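5'-Methylthioadenosine Nucleosidase (Arabidopsis thaliana, PDB 2H8G) is a plant nucleosidase of the phosphorylase superfamily, a two-subunit alpha/beta protein that holds adenine in a pocket at its central mixed sheet. Local coordinates at residues Ile127-Val133 and Val218-Thr224; Thr177-Met183 and Lys199-Ala204; Cys117-Lys123 and Asp195-Asp200; Pro41-Phe46 and Glu249-Thr253. All coordinates share one frame; numbering follows the deposited sequence.

In the fold
Starting from the N terminus, helix 36-45 enters contact 4, which closes only near the end of the chain on helix 233-259 and so spans a loop holding the other three. Strand 110-119 then runs into contact 3, which waits for strand 198-200. Before that partner arrives, strand 130-138 opens contact 1, to be met by strand 217-226, so contacts 1 and 3 cross along the chain. Contact 2 is the shortest loop, lying wholly within that of contact 1, and it ends where contact 3 does, on Lys199 and Asp200. Contacts 1 to 3 stitch one sheet, with a salt bridge from Lys221 to Asp200; contact 4 joins two helices beside it.

Contact 1: residues Ile127-Val133 and Val218-Thr224; sequences IGDVFLV and VFLKAVT
Phe131 and Lys221 form a hydrogen-bonded pair in the middle of this antiparallel ladder: Phe131 N reaches Lys221 O at 2.8 Å, and Lys221 N answers to Phe131 O at 3.0 Å. Flanking them are the non-hydrogen-bonded pairs Val130 with Ala222 and Leu132 with Leu220. Val223 uses both its backbone polar atoms on the turn before the strand, its N giving to Asp129 O (2.9 Å) and its O taking Gly128 N (2.8 Å) in a nearly straight bond. The far end is looser: Val133 N to Phe219 O is weak at 3.4 Å, and a water then links Val133 O to Phe219 N.

Among the side chains, Leu132 swings CG opposite its own N (chi1 -173°), which brings CD1 tightly against Val218 CG1 at 3.5 Å. On the other face Phe131 CE1 meets Val223 CG2 at 4.0 Å, and Val133 CG2 rests on Phe219 CB at 3.6 Å. Lys221 packs its CG on Val133, then bends at chi2 (-75°) and carries its ammonium away to a salt bridge with Asp200 and a hydrogen bond to Asn113 OD1.

Further out, helix 233-259 covers Val130 and Ala222 through Thr251 and Val244. Thr224, anchored to Cys117 O, lines the adenine pocket. The pairing belongs to the central mixed sheet of the phosphorylase superfamily's alpha/beta fold.

Contact 2: residues Thr177-Met183 and Lys199-Ala204; sequences TGDSLDM and KDMEGA. With ADE (adenine), chain C.
Thr177 OG1 donates to Asp200 OD2 (2.6 Å) on the carboxylate's syn lone pair and accepts Ala204 N at 2.9 Å, tying the end of strand 171-177 to the first turn of helix 203-212. The other oxygen, Asp200 OD1, which also faces Lys221, receives Gly203 N at 2.7 Å, an Asx motif. In the parallel backbone pairing, Gly178 N gives to Asp200 O at 3.1 Å.

A second group gathers at Lys199. Its chain runs out straight and turns only at the last bond (chi4 -63°), putting NZ 2.8 Å from adenine N1, to which it donates. NZ also meets Asp182 O at 3.1 Å, from above the carbonyl plane, and has weak bonds to the carbonyls of Ser180 and Leu181. One water accepts from NZ and lies within bonding distance of Ser180 O and Asp200 O; a second takes a proton from adenine N6, only weakly one from NZ, and donates to Leu181 O.

Apolar contacts close the set. Leu181 CD1 lies over a face of the adenine, 3.6 Å from C4, while Met201 SD touches Leu181 CB at 4.1 Å. Arg142 of the second subunit holds Ser180 and Asp182 from outside.

With several carbonyls and waters around its ammonium, Lys199 is probably fixed in direction, so adenine N1 meets a pre-positioned donor.

Contact 3: residues Cys117-Lys123 and Asp195-Asp200; sequences CGGFKVK and DATLKD. With ADE (adenine), chain C.
The Phe120 ring turns its edge to Thr197: the carbonyl oxygen Thr197 O lies near the ring plane, 3.5 Å from Phe120 CD1. Ala196 O and Lys199 CB approach the ring obliquely, and Ile191 and Val227 also pack on it. The other flat group is the adenine. Over one of its faces passes the main chain of 117-118, with Gly118 N 3.3 Å and Cys117 C 3.4 Å from adenine N7; this is the face opposite Leu181. With no side chain at Gly118, the backbone can lie this close to the base.

These residues sit where strands 110-119 and 198-200 pair antiparallel in the central sheet. Gly118 and Lys199 make the hydrogen-bonded pair, Gly118 N to Lys199 O at 2.8 Å and Lys199 N back to Gly118 O. Past the non-hydrogen-bonded pair Gly119 with Leu198, Phe120 N gives to Thr197 O at 3.0 Å, so a single carbonyl serves both the amide and the ring edge of Phe120. Cys117, its sulfur set between N and C (chi1 68°), packs SG against Leu198 CD2, and Leu198 in turn reaches Lys221 and Val223 of strand 217-226.

Beyond the sheet Lys123 folds back, bent at chi2 and again at chi4. Its CB lies against Thr197, and its ammonium spans two acceptors. Lys123 NZ forms a salt bridge with Asp195 OD1 at 2.9 Å, coming from well above the carboxylate plane, and bonds Ala196 O at 3.1 Å. A water bridges the same NZ and Ala196 O. Asp195, with positive phi, ends helix 185-193 in a Schellman motif, three residues before Leu198.

Contact 4: residues Pro41-Phe46 and Glu249-Thr253; sequences PLVNKF and EGTAT
Pro41 meets Glu249 through the aliphatic parts of both, Pro41 CB lying 4.0 Å from Glu249 CB, while Glu249 CG sits by the Pro41 carbonyl. Leu42 comes next and points its CD1 into the other helix, 3.8 Å from Ala252 CB; both residues also pack on Phe31 of strand 28-32, which makes this the buried side of the contact.

Lys45 lies across Glu249 at about a right angle. Its chain bends at chi2 (63°) and runs past the carboxylate, touching it with the methylenes: Lys45 CG is 3.4 Å from Glu249 OE2, whereas Lys45 NZ stays 4.7 Å away from that oxygen. The charges may still attract at this range. Glu249 OE2 reaches forward along its own helix to lie 2.6 Å from Thr253 OG1.

Phe46, next in the chain, offers a ring edge to that hydroxyl, with Phe46 CE1 3.2 Å from Thr253 OG1; its CZ rests against the Thr253 methyl. His69 makes an edge-to-face pair with the same ring.

No hydrogen bond crosses between the segments, whose axes pass 9.7 Å apart at 50°. This is side-chain packing of two helices, 36-45 and the long 233-259, laid over strand 28-32 of the central sheet, as in layered alpha/beta folds.

Contact 1: residues Ile127-Val133 and Val218-Thr224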
loop_
_atom_site.group_PDB
_atom_site.type_symbol
_atom_site.label_atom_id
_atom_site.label_comp_id
_atom_site.label_asym_id
_atom_site.label_seq_id
_atom_site.Cartn_x
_atom_site.Cartn_y
_atom_site.Cartn_z
ATOM N N ILE A 127 13.842 3.316 24.890
ATOM C CA ILE A 127 12.523 2.725 25.063
ATOM C C ILE A 127 11.637 3.734 25.789
ATOM O O ILE A 127 12.048 4.325 26.789
ATOM C CB ILE A 127 12.597 1.433 25.905
ATOM C CG1 ILE A 127 13.443 0.385 25.180
ATOM C CG2 ILE A 127 11.194 0.898 26.178
ATOM C CD1 ILE A 127 12.845 -0.087 23.876
ATOM N N GLY A 128 10.430 3.942 25.277
ATOM C CA GLY A 128 9.517 4.874 25.911
ATOM C C GLY A 128 9.488 6.261 25.301
ATOM O O GLY A 128 8.554 7.021 25.544
ATOM N N ASP A 129 10.505 6.605 24.517
ATOM C CA ASP A 129 10.546 7.917 23.883
ATOM C C ASP A 129 9.441 8.052 22.846
ATOM O O ASP A 129 9.170 7.116 22.096
ATOM C CB ASP A 129 11.873 8.149 23.150
ATOM C CG ASP A 129 13.039 8.362 24.082
ATOM O OD1 ASP A 129 12.822 8.711 25.261
ATOM O OD2 ASP A 129 14.186 8.199 23.616
ATOM N N VAL A 130 8.802 9.216 22.813
ATOM C CA VAL A 130 7.784 9.479 21.811
ATOM C C VAL A 130 8.400 10.553 20.930
ATOM O O VAL A 130 8.602 11.687 21.364
ATOM C CB VAL A 130 6.473 10.000 22.406
ATOM C CG1 VAL A 130 5.470 10.241 21.280
ATOM C CG2 VAL A 130 5.919 8.992 23.407
ATOM N N PHE A 131 8.718 10.166 19.701
ATOM C CA PHE A 131 9.351 11.039 18.718
ATOM C C PHE A 131 8.401 11.773 17.785
ATOM O O PHE A 131 7.330 11.273 17.443
ATOM C CB PHE A 131 10.282 10.222 17.815
ATOM C CG PHE A 131 11.636 9.943 18.395
ATOM C CD1 PHE A 131 11.806 9.022 19.425
ATOM C CD2 PHE A 131 12.759 10.577 17.871
ATOM C CE1 PHE A 131 13.080 8.739 19.918
ATOM C CE2 PHE A 131 14.027 10.296 18.358
ATOM C CZ PHE A 131 14.190 9.378 19.382
ATOM N N LEU A 132 8.834 12.956 17.358
ATOM C CA LEU A 132 8.108 13.744 16.373
ATOM C C LEU A 132 9.004 13.490 15.154
ATOM O O LEU A 132 10.207 13.720 15.221
ATOM C CB LEU A 132 8.129 15.229 16.735
ATOM C CG LEU A 132 7.265 16.148 15.874
ATOM C CD1 LEU A 132 5.797 15.773 16.027
ATOM C CD2 LEU A 132 7.490 17.585 16.308
ATOM N N VAL A 133 8.439 13.007 14.057
ATOM C CA VAL A 133 9.244 12.702 12.873
ATOM C C VAL A 133 9.543 13.901 11.970
ATOM O O VAL A 133 8.657 14.704 11.689
ATOM C CB VAL A 133 8.550 11.603 12.029
ATOM C CG1 VAL A 133 9.293 11.391 10.718
ATOM C CG2 VAL A 133 8.497 10.307 12.822
ATOM N N VAL A 218 1.641 14.792 10.435
ATOM C CA VAL A 218 2.609 14.769 11.527
ATOM C C VAL A 218 2.661 13.342 12.060
ATOM O O VAL A 218 1.692 12.591 11.927
ATOM C CB VAL A 218 2.188 15.737 12.659
ATOM C CG1 VAL A 218 3.062 15.537 13.893
ATOM C CG2 VAL A 218 2.304 17.176 12.165
ATOM N N PHE A 219 3.796 12.960 12.638
ATOM C CA PHE A 219 3.956 11.613 13.169
ATOM C C PHE A 219 4.388 11.601 14.623
ATOM O O PHE A 219 5.271 12.358 15.026
ATOM C CB PHE A 219 5.008 10.825 12.375
ATOM C CG PHE A 219 4.773 10.807 10.892
ATOM C CD1 PHE A 219 5.117 11.903 10.111
ATOM C CD2 PHE A 219 4.201 9.699 10.277
ATOM C CE1 PHE A 219 4.894 11.895 8.731
ATOM C CE2 PHE A 219 3.974 9.682 8.906
ATOM C CZ PHE A 219 4.321 10.781 8.133
ATOM N N LEU A 220 3.752 10.742 15.411
ATOM C CA LEU A 220 4.120 10.563 16.809
ATOM C C LEU A 220 4.477 9.086 16.860
ATOM O O LEU A 220 3.615 8.222 16.680
ATOM C CB LEU A 220 2.946 10.867 17.739
ATOM C CG LEU A 220 2.456 12.316 17.703
ATOM C CD1 LEU A 220 1.247 12.462 18.613
ATOM C CD2 LEU A 220 3.574 13.258 18.137
ATOM N N LYS A 221 5.754 8.797 17.072
ATOM C CA LYS A 221 6.217 7.415 17.089
ATOM C C LYS A 221 6.882 7.080 18.415
ATOM O O LYS A 221 7.902 7.669 18.781
ATOM C CB LYS A 221 7.181 7.192 15.916
ATOM C CG LYS A 221 6.505 7.356 14.543
ATOM C CD LYS A 221 5.613 6.164 14.200
ATOM C CE LYS A 221 4.675 6.476 13.025
ATOM N NZ LYS A 221 3.991 5.251 12.514
ATOM N N ALA A 222 6.279 6.134 19.129
ATOM C CA ALA A 222 6.755 5.718 20.444
ATOM C C ALA A 222 7.599 4.447 20.364
ATOM O O ALA A 222 7.144 3.411 19.874
ATOM C CB ALA A 222 5.565 5.511 21.367
ATOM N N VAL A 223 8.830 4.538 20.860
ATOM C CA VAL A 223 9.779 3.426 20.822
ATOM C C VAL A 223 9.484 2.292 21.794
ATOM O O VAL A 223 9.523 2.476 23.012
ATOM C CB VAL A 223 11.219 3.938 21.075
ATOM C CG1 VAL A 223 12.216 2.788 20.985
ATOM C CG2 VAL A 223 11.571 5.009 20.052
ATOM N N THR A 224 9.201 1.120 21.239
ATOM C CA THR A 224 8.911 -0.072 22.040
ATOM C C THR A 224 10.083 -1.044 22.084
ATOM O O THR A 224 10.139 -1.919 22.946
ATOM C CB THR A 224 7.697 -0.850 21.492
ATOM O OG1 THR A 224 7.842 -1.042 20.077
ATOM C CG2 THR A 224 6.408 -0.101 21.781
HETATM O O HOH W 1 6.005 14.846 12.559
#

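Contact 2: residues Thr177-Met183 and Lys199-Ala204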
loop_
_atom_site.group_PDB
_atom_site.type_symbol
_atom_site.label_atom_id
_atom_site.label_comp_id
_atom_site.label_asym_id
_atom_site.label_seq_id
_atom_site.Cartn_x
_atom_site.Cartn_y
_atom_site.Cartn_z
ATOM N N THR A 177 10.280 3.204 6.890
ATOM C CA THR A 177 9.162 2.275 6.810
ATOM C C THR A 177 9.398 1.062 5.923
ATOM O O THR A 177 10.023 1.163 4.869
ATOM C CB THR A 177 7.922 3.020 6.256
ATOM O OG1 THR A 177 7.575 4.082 7.154
ATOM C CG2 THR A 177 6.740 2.075 6.067
ATOM N N GLY A 178 8.865 -0.076 6.355
ATOM C CA GLY A 178 8.955 -1.301 5.587
ATOM C C GLY A 178 7.847 -2.221 6.067
ATOM O O GLY A 178 7.375 -2.075 7.195
ATOM N N ASP A 179 7.433 -3.176 5.245
ATOM C CA ASP A 179 6.365 -4.073 5.666
ATOM C C ASP A 179 6.768 -5.279 6.495
ATOM O O ASP A 179 5.946 -6.165 6.734
ATOM C CB ASP A 179 5.557 -4.535 4.461
ATOM C CG ASP A 179 4.579 -3.488 4.009
ATOM O OD1 ASP A 179 4.897 -2.732 3.069
ATOM O OD2 ASP A 179 3.494 -3.409 4.617
ATOM N N SER A 180 8.022 -5.323 6.927
ATOM C CA SER A 180 8.483 -6.426 7.760
ATOM C C SER A 180 8.805 -5.899 9.151
ATOM O O SER A 180 9.323 -4.795 9.303
ATOM C CB SER A 180 9.716 -7.090 7.146
ATOM O OG SER A 180 9.391 -7.723 5.920
ATOM N N LEU A 181 8.473 -6.691 10.165
ATOM C CA LEU A 181 8.727 -6.317 11.547
ATOM C C LEU A 181 10.174 -6.629 11.892
ATOM O O LEU A 181 10.782 -5.957 12.721
ATOM C CB LEU A 181 7.782 -7.082 12.475
ATOM C CG LEU A 181 8.012 -6.874 13.973
ATOM C CD1 LEU A 181 7.813 -5.416 14.336
ATOM C CD2 LEU A 181 7.054 -7.752 14.759
ATOM N N ASP A 182 10.718 -7.658 11.256
ATOM C CA ASP A 182 12.103 -8.030 11.479
ATOM C C ASP A 182 12.949 -7.115 10.601
ATOM O O ASP A 182 12.433 -6.172 9.994
ATOM C CB ASP A 182 12.330 -9.506 11.108
ATOM C CG ASP A 182 12.167 -9.776 9.616
ATOM O OD1 ASP A 182 11.599 -8.923 8.905
ATOM O OD2 ASP A 182 12.603 -10.854 9.151
ATOM N N MET A 183 14.248 -7.369 10.543
ATOM C CA MET A 183 15.114 -6.550 9.713
ATOM C C MET A 183 16.115 -7.450 9.018
ATOM O O MET A 183 16.989 -8.038 9.661
ATOM C CB MET A 183 15.841 -5.507 10.562
ATOM C CG MET A 183 16.755 -4.592 9.756
ATOM S SD MET A 183 17.437 -3.258 10.749
ATOM C CE MET A 183 18.659 -4.161 11.703
ATOM N N LYS A 199 12.073 3.018 13.063
ATOM C CA LYS A 199 11.662 2.021 12.082
ATOM C C LYS A 199 10.227 1.588 12.361
ATOM O O LYS A 199 9.893 1.227 13.495
ATOM C CB LYS A 199 12.607 0.813 12.168
ATOM C CG LYS A 199 12.282 -0.350 11.248
ATOM C CD LYS A 199 13.262 -1.511 11.487
ATOM C CE LYS A 199 12.985 -2.680 10.566
ATOM N NZ LYS A 199 11.634 -3.274 10.790
ATOM N N ASP A 200 9.376 1.632 11.339
ATOM C CA ASP A 200 7.982 1.224 11.518
ATOM C C ASP A 200 7.451 0.511 10.282
ATOM O O ASP A 200 8.218 0.140 9.390
ATOM C CB ASP A 200 7.090 2.423 11.847
ATOM C CG ASP A 200 6.741 3.246 10.627
ATOM O OD1 ASP A 200 5.700 3.941 10.651
ATOM O OD2 ASP A 200 7.511 3.215 9.643
ATOM N N MET A 201 6.136 0.326 10.224
ATOM C CA MET A 201 5.535 -0.386 9.110
ATOM C C MET A 201 4.450 0.362 8.340
ATOM O O MET A 201 3.844 -0.218 7.442
ATOM C CB MET A 201 4.980 -1.729 9.608
ATOM C CG MET A 201 6.053 -2.675 10.125
ATOM S SD MET A 201 5.413 -4.104 11.022
ATOM C CE MET A 201 4.602 -4.969 9.721
ATOM N N GLU A 202 4.217 1.636 8.658
ATOM C CA GLU A 202 3.167 2.394 7.961
ATOM C C GLU A 202 3.491 3.838 7.565
ATOM O O GLU A 202 2.965 4.338 6.569
ATOM C CB GLU A 202 1.893 2.462 8.812
ATOM C CG GLU A 202 1.197 1.139 9.119
ATOM C CD GLU A 202 1.764 0.424 10.329
ATOM O OE1 GLU A 202 2.233 1.111 11.266
ATOM O OE2 GLU A 202 1.709 -0.828 10.348
ATOM N N GLY A 203 4.323 4.504 8.357
ATOM C CA GLY A 203 4.634 5.909 8.132
ATOM C C GLY A 203 4.795 6.470 6.731
ATOM O O GLY A 203 4.078 7.392 6.335
ATOM N N ALA A 204 5.733 5.925 5.974
ATOM C CA ALA A 204 5.990 6.434 4.633
ATOM C C ALA A 204 4.798 6.322 3.690
ATOM O O ALA A 204 4.678 7.111 2.748
ATOM C CB ALA A 204 7.207 5.736 4.035
HETATM N N9 ADE C . 6.997 -1.560 15.461
HETATM C C8 ADE C . 7.567 -1.702 16.678
HETATM N N7 ADE C . 8.865 -2.086 16.633
HETATM C C5 ADE C . 9.127 -2.194 15.293
HETATM C C6 ADE C . 10.295 -2.554 14.528
HETATM N N6 ADE C . 11.436 -2.879 15.125
HETATM N N1 ADE C . 10.189 -2.556 13.116
HETATM C C2 ADE C . 9.000 -2.219 12.515
HETATM N N3 ADE C . 7.832 -1.860 13.173
HETATM C C4 ADE C . 7.978 -1.869 14.549
HETATM O O HOH W 2 9.908 -2.088 8.931
HETATM O O HOH W 3 13.094 -4.588 13.263
#

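Contact 3: residues Cys117-Lys123 and Asp195-Asp200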
loop_
_atom_site.group_PDB
_atom_site.type_symbol
_atom_site.label_atom_id
_atom_site.label_comp_id
_atom_site.label_asym_id
_atom_site.label_seq_id
_atom_site.Cartn_x
_atom_site.Cartn_y
_atom_site.Cartn_z
ATOM N N CYS A 117 7.024 1.980 17.433
ATOM C CA CYS A 117 8.065 1.782 16.434
ATOM C C CYS A 117 9.327 1.248 17.077
ATOM O O CYS A 117 9.440 1.192 18.303
ATOM C CB CYS A 117 8.399 3.118 15.757
ATOM S SG CYS A 117 9.225 4.316 16.846
ATOM N N GLY A 118 10.273 0.856 16.229
ATOM C CA GLY A 118 11.556 0.394 16.720
ATOM C C GLY A 118 12.460 1.613 16.689
ATOM O O GLY A 118 12.215 2.562 15.934
ATOM N N GLY A 119 13.492 1.612 17.520
ATOM C CA GLY A 119 14.406 2.736 17.550
ATOM C C GLY A 119 15.848 2.275 17.567
ATOM O O GLY A 119 16.147 1.131 17.913
ATOM N N PHE A 120 16.745 3.161 17.157
ATOM C CA PHE A 120 18.161 2.845 17.168
ATOM C C PHE A 120 18.839 3.572 18.315
ATOM O O PHE A 120 18.826 4.803 18.387
ATOM C CB PHE A 120 18.808 3.216 15.832
ATOM C CG PHE A 120 18.438 2.282 14.719
ATOM C CD1 PHE A 120 17.279 2.480 13.980
ATOM C CD2 PHE A 120 19.217 1.156 14.460
ATOM C CE1 PHE A 120 16.896 1.566 12.999
ATOM C CE2 PHE A 120 18.841 0.238 13.481
ATOM C CZ PHE A 120 17.678 0.445 12.751
ATOM N N LYS A 121 19.408 2.785 19.221
ATOM C CA LYS A 121 20.099 3.306 20.387
ATOM C C LYS A 121 21.247 4.216 19.961
ATOM O O LYS A 121 21.494 5.249 20.585
ATOM C CB LYS A 121 20.626 2.140 21.232
ATOM C CG LYS A 121 21.324 2.545 22.519
ATOM C CD LYS A 121 21.750 1.320 23.324
ATOM C CE LYS A 121 22.723 0.440 22.542
ATOM N NZ LYS A 121 23.199 -0.725 23.342
ATOM N N VAL A 122 21.932 3.845 18.883
ATOM C CA VAL A 122 23.050 4.644 18.392
ATOM C C VAL A 122 22.606 6.004 17.861
ATOM O O VAL A 122 23.413 6.930 17.763
ATOM C CB VAL A 122 23.833 3.901 17.282
ATOM C CG1 VAL A 122 24.349 2.573 17.812
ATOM C CG2 VAL A 122 22.952 3.692 16.061
ATOM N N LYS A 123 21.323 6.129 17.527
ATOM C CA LYS A 123 20.784 7.383 17.013
ATOM C C LYS A 123 20.143 8.220 18.112
ATOM O O LYS A 123 19.550 9.271 17.841
ATOM C CB LYS A 123 19.756 7.111 15.911
ATOM C CG LYS A 123 20.349 6.509 14.649
ATOM C CD LYS A 123 21.406 7.428 14.058
ATOM C CE LYS A 123 22.033 6.824 12.817
ATOM N NZ LYS A 123 21.037 6.643 11.729
ATOM N N ASP A 195 20.188 6.930 7.442
ATOM C CA ASP A 195 20.335 7.599 8.733
ATOM C C ASP A 195 19.044 7.732 9.542
ATOM O O ASP A 195 18.821 8.740 10.216
ATOM C CB ASP A 195 20.957 8.981 8.509
ATOM C CG ASP A 195 21.549 9.568 9.772
ATOM O OD1 ASP A 195 22.334 8.864 10.443
ATOM O OD2 ASP A 195 21.241 10.737 10.089
ATOM N N ALA A 196 18.200 6.710 9.485
ATOM C CA ALA A 196 16.946 6.733 10.224
ATOM C C ALA A 196 17.189 6.482 11.709
ATOM O O ALA A 196 18.128 5.782 12.086
ATOM C CB ALA A 196 15.999 5.672 9.676
ATOM N N THR A 197 16.341 7.069 12.549
ATOM C CA THR A 197 16.430 6.870 13.983
ATOM C C THR A 197 15.334 5.900 14.384
ATOM O O THR A 197 15.474 5.168 15.364
ATOM C CB THR A 197 16.190 8.183 14.760
ATOM O OG1 THR A 197 17.263 9.094 14.499
ATOM C CG2 THR A 197 16.105 7.922 16.258
ATOM N N LEU A 198 14.256 5.890 13.599
ATOM C CA LEU A 198 13.081 5.060 13.879
ATOM C C LEU A 198 12.704 4.139 12.725
ATOM O O LEU A 198 12.946 4.455 11.560
ATOM C CB LEU A 198 11.890 5.970 14.179
ATOM C CG LEU A 198 12.157 7.137 15.129
ATOM C CD1 LEU A 198 11.034 8.157 15.008
ATOM C CD2 LEU A 198 12.298 6.632 16.556
ATOM N N LYS A 199 12.073 3.018 13.063
ATOM C CA LYS A 199 11.662 2.021 12.082
ATOM C C LYS A 199 10.227 1.588 12.361
ATOM O O LYS A 199 9.893 1.227 13.495
ATOM C CB LYS A 199 12.607 0.813 12.168
ATOM C CG LYS A 199 12.282 -0.350 11.248
ATOM C CD LYS A 199 13.262 -1.511 11.487
ATOM C CE LYS A 199 12.985 -2.680 10.566
ATOM N NZ LYS A 199 11.634 -3.274 10.790
ATOM N N ASP A 200 9.376 1.632 11.339
ATOM C CA ASP A 200 7.982 1.224 11.518
ATOM C C ASP A 200 7.451 0.511 10.282
ATOM O O ASP A 200 8.218 0.140 9.390
ATOM C CB ASP A 200 7.090 2.423 11.847
ATOM C CG ASP A 200 6.741 3.246 10.627
ATOM O OD1 ASP A 200 5.700 3.941 10.651
ATOM O OD2 ASP A 200 7.511 3.215 9.643
HETATM N N9 ADE C . 6.997 -1.560 15.461
HETATM C C8 ADE C . 7.567 -1.702 16.678
HETATM N N7 ADE C . 8.865 -2.086 16.633
HETATM C C5 ADE C . 9.127 -2.194 15.293
HETATM C C6 ADE C . 10.295 -2.554 14.528
HETATM N N6 ADE C . 11.436 -2.879 15.125
HETATM N N1 ADE C . 10.189 -2.556 13.116
HETATM C C2 ADE C . 9.000 -2.219 12.515
HETATM N N3 ADE C . 7.832 -1.860 13.173
HETATM C C4 ADE C . 7.978 -1.869 14.549
HETATM O O HOH W 4 20.042 4.382 10.835
HETATM O O HOH W 5 17.526 11.321 16.162
#

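Contact 4: residues Pro41-Phe46 and Glu249-Thr253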
loop_
_atom_site.group_PDB
_atom_site.type_symbol
_atom_site.label_atom_id
_atom_site.label_comp_id
_atom_site.label_asym_id
_atom_site.label_seq_id
_atom_site.Cartn_x
_atom_site.Cartn_y
_atom_site.Cartn_z
ATOM N N PRO A 41 -6.266 3.535 24.136
ATOM C CA PRO A 41 -5.864 4.456 25.203
ATOM C C PRO A 41 -6.285 5.893 24.902
ATOM O O PRO A 41 -6.759 6.610 25.784
ATOM C CB PRO A 41 -4.348 4.295 25.241
ATOM C CG PRO A 41 -4.157 2.864 24.831
ATOM C CD PRO A 41 -5.116 2.735 23.677
ATOM N N LEU A 42 -6.114 6.303 23.647
ATOM C CA LEU A 42 -6.465 7.653 23.223
ATOM C C LEU A 42 -7.977 7.831 23.122
ATOM O O LEU A 42 -8.510 8.883 23.471
ATOM C CB LEU A 42 -5.813 7.962 21.870
ATOM C CG LEU A 42 -5.899 9.405 21.365
ATOM C CD1 LEU A 42 -5.198 10.336 22.341
ATOM C CD2 LEU A 42 -5.254 9.500 19.990
ATOM N N VAL A 43 -8.664 6.801 22.639
ATOM C CA VAL A 43 -10.117 6.849 22.506
ATOM C C VAL A 43 -10.760 7.058 23.876
ATOM O O VAL A 43 -11.626 7.916 24.044
ATOM C CB VAL A 43 -10.666 5.542 21.890
ATOM C CG1 VAL A 43 -12.189 5.525 21.957
ATOM C CG2 VAL A 43 -10.203 5.415 20.443
ATOM N N ASN A 44 -10.323 6.267 24.849
ATOM C CA ASN A 44 -10.844 6.345 26.210
ATOM C C ASN A 44 -10.503 7.679 26.863
ATOM O O ASN A 44 -11.308 8.240 27.607
ATOM C CB ASN A 44 -10.280 5.192 27.048
ATOM C CG ASN A 44 -10.785 3.833 26.588
ATOM O OD1 ASN A 44 -10.224 2.794 26.944
ATOM N ND2 ASN A 44 -11.856 3.833 25.801
ATOM N N LYS A 45 -9.308 8.188 26.579
ATOM C CA LYS A 45 -8.861 9.455 27.147
ATOM C C LYS A 45 -9.783 10.612 26.778
ATOM O O LYS A 45 -10.076 11.469 27.611
ATOM C CB LYS A 45 -7.435 9.766 26.682
ATOM C CG LYS A 45 -6.899 11.103 27.167
ATOM C CD LYS A 45 -6.797 11.153 28.682
ATOM C CE LYS A 45 -6.269 12.500 29.149
ATOM N NZ LYS A 45 -6.099 12.548 30.627
ATOM N N PHE A 46 -10.241 10.640 25.530
ATOM C CA PHE A 46 -11.128 11.707 25.077
ATOM C C PHE A 46 -12.571 11.238 24.936
ATOM O O PHE A 46 -13.410 11.943 24.376
ATOM C CB PHE A 46 -10.634 12.285 23.748
ATOM C CG PHE A 46 -9.327 13.023 23.859
ATOM C CD1 PHE A 46 -8.140 12.337 24.096
ATOM C CD2 PHE A 46 -9.288 14.411 23.751
ATOM C CE1 PHE A 46 -6.932 13.022 24.227
ATOM C CE2 PHE A 46 -8.086 15.105 23.880
ATOM C CZ PHE A 46 -6.906 14.408 24.119
ATOM N N GLU A 249 -0.201 7.879 24.369
ATOM C CA GLU A 249 -1.443 8.595 24.635
ATOM C C GLU A 249 -1.150 9.933 25.306
ATOM O O GLU A 249 -1.696 10.964 24.915
ATOM C CB GLU A 249 -2.359 7.748 25.528
ATOM C CG GLU A 249 -3.605 8.474 26.036
ATOM C CD GLU A 249 -3.340 9.294 27.288
ATOM O OE1 GLU A 249 -2.927 8.704 28.309
ATOM O OE2 GLU A 249 -3.545 10.527 27.252
ATOM N N GLY A 250 -0.282 9.914 26.314
ATOM C CA GLY A 250 0.056 11.137 27.019
ATOM C C GLY A 250 0.544 12.235 26.095
ATOM O O GLY A 250 0.143 13.395 26.218
ATOM N N THR A 251 1.418 11.871 25.163
ATOM C CA THR A 251 1.949 12.842 24.222
ATOM C C THR A 251 0.869 13.262 23.232
ATOM O O THR A 251 0.728 14.442 22.926
ATOM C CB THR A 251 3.162 12.263 23.469
ATOM O OG1 THR A 251 4.178 11.920 24.420
ATOM C CG2 THR A 251 3.728 13.284 22.483
ATOM N N ALA A 252 0.097 12.297 22.738
ATOM C CA ALA A 252 -0.966 12.602 21.787
ATOM C C ALA A 252 -1.947 13.592 22.397
ATOM O O ALA A 252 -2.445 14.485 21.715
ATOM C CB ALA A 252 -1.690 11.326 21.379
ATOM N N THR A 253 -2.217 13.434 23.687
ATOM C CA THR A 253 -3.137 14.330 24.377
ATOM C C THR A 253 -2.566 15.740 24.437
ATOM O O THR A 253 -3.284 16.715 24.215
ATOM C CB THR A 253 -3.429 13.834 25.798
ATOM O OG1 THR A 253 -4.093 12.566 25.727
ATOM C CG2 THR A 253 -4.314 14.824 26.539
#